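Local coordinates for sulfotransferase (Mus musculus, PDB 5X2B), which probably transfers sulfonate groups as a cytosolic sulfotransferase and binds adenosine-3'-5'-diphosphate in its nucleotide pocket, at residues 202-205 against 206-209. Numbering follows the deposited sequence.
Sequences AKIA and RSTS
Arg206 N donates to Ala202 O at 3.3 Å, an i to i+4 bond of the helix spanning residues 198-208. The arginine side chain runs extended from CG to NE, and CG, anti to the backbone N (chi1 -167°), leads it away from Ala202-Ala205; CB alone stays close, 3.4 Å from Lys203 O. Ser207 N continues the pattern to Lys203 O at 2.8 Å, though that oxygen is less surely placed, and the serine hydroxyl, modelled too close to it, is doubtful in position. Thr208 N reaches Ile204 O weakly and donates to Ala205 O at 3.1 Å, an i to i+3 bond. With chi1 at 58°, OG1 lies between the backbone N and the carbonyl carbon and turns back to donate to Ile204 O at 2.7 Å, from above the carbonyl plane. The Ile204 and Thr208 side chains lie side by side and point the same way, their CG2 methyls 3.9 Å apart, with Arg54 packed on both. An alanine here would lose OG1 and CG2, and would probably leave Ile204 O without this hydroxyl donor, the weak backbone bond remaining, and Ile204 CG2 without its methyl neighbour. Ser209 then leaves the turn and caps the next helix, OG accepting from Glu212 N in the conformer described. This helix-to-helix junction, with an N-cap serine, brings Thr208 and Ser209 against the bound adenosine-3'-5'-diphosphate at the nucleotide pocket of the sulfotransferase fold.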
# COMPACT_ATOMS: atom_id res chain seq x y z
N ALA A 202 -17.26 15.31 3.42
CA ALA A 202 -17.82 15.41 2.09
C ALA A 202 -16.89 16.19 1.22
O ALA A 202 -17.00 16.17 -0.00
CB ALA A 202 -19.15 16.09 2.15
N LYS A 203 -15.98 16.91 1.85
CA LYS A 203 -15.09 17.77 1.11
C LYS A 203 -13.95 16.93 0.71
O LYS A 203 -13.33 17.13 -0.32
CB LYS A 203 -14.60 18.87 2.02
CG LYS A 203 -14.54 20.14 1.34
CD LYS A 203 -14.36 21.23 2.35
CE LYS A 203 -15.63 21.49 3.12
NZ LYS A 203 -15.55 22.86 3.75
N ILE A 204 -13.65 15.96 1.54
CA ILE A 204 -12.50 15.14 1.28
C ILE A 204 -12.85 14.22 0.17
O ILE A 204 -12.04 13.90 -0.69
CB ILE A 204 -12.25 14.21 2.42
CG1 ILE A 204 -12.44 14.95 3.73
CG2 ILE A 204 -10.86 13.62 2.28
CD1 ILE A 204 -11.17 15.21 4.38
N ALA A 205 -14.08 13.74 0.24
CA ALA A 205 -14.61 12.85 -0.77
C ALA A 205 -14.47 13.56 -2.12
O ALA A 205 -13.83 13.05 -3.03
CB ALA A 205 -16.05 12.54 -0.46
N ARG A 206 -15.06 14.75 -2.21
CA ARG A 206 -14.87 15.64 -3.35
C ARG A 206 -13.37 15.68 -3.74
O ARG A 206 -12.98 15.21 -4.80
CB ARG A 206 -15.46 17.03 -2.98
CG ARG A 206 -15.65 18.06 -4.13
CD ARG A 206 -16.53 19.31 -3.74
NE ARG A 206 -16.96 20.13 -4.89
CZ ARG A 206 -17.62 21.30 -4.80
NH1 ARG A 206 -17.94 21.81 -3.62
NH2 ARG A 206 -17.95 21.95 -5.90
N SER A 207 -12.51 16.16 -2.85
CA SER A 207 -11.10 16.34 -3.20
C SER A 207 -10.36 15.05 -3.62
O SER A 207 -9.34 15.10 -4.34
CB SER A 207 -10.41 16.98 -2.03
OG SER A 207 -11.15 16.67 -0.84
N THR A 208 -10.84 13.88 -3.22
CA THR A 208 -10.02 12.69 -3.40
C THR A 208 -10.48 11.72 -4.49
O THR A 208 -9.87 10.68 -4.68
CB THR A 208 -9.85 11.89 -2.08
OG1 THR A 208 -11.14 11.52 -1.57
CG2 THR A 208 -9.13 12.72 -1.06
N SER A 209 -11.54 12.05 -5.21
CA SER A 209 -12.02 11.16 -6.28
C SER A 209 -10.89 10.88 -7.27
O SER A 209 -10.11 11.76 -7.65
CB SER A 209 -13.21 11.78 -7.01
OG SER A 209 -12.79 12.73 -7.97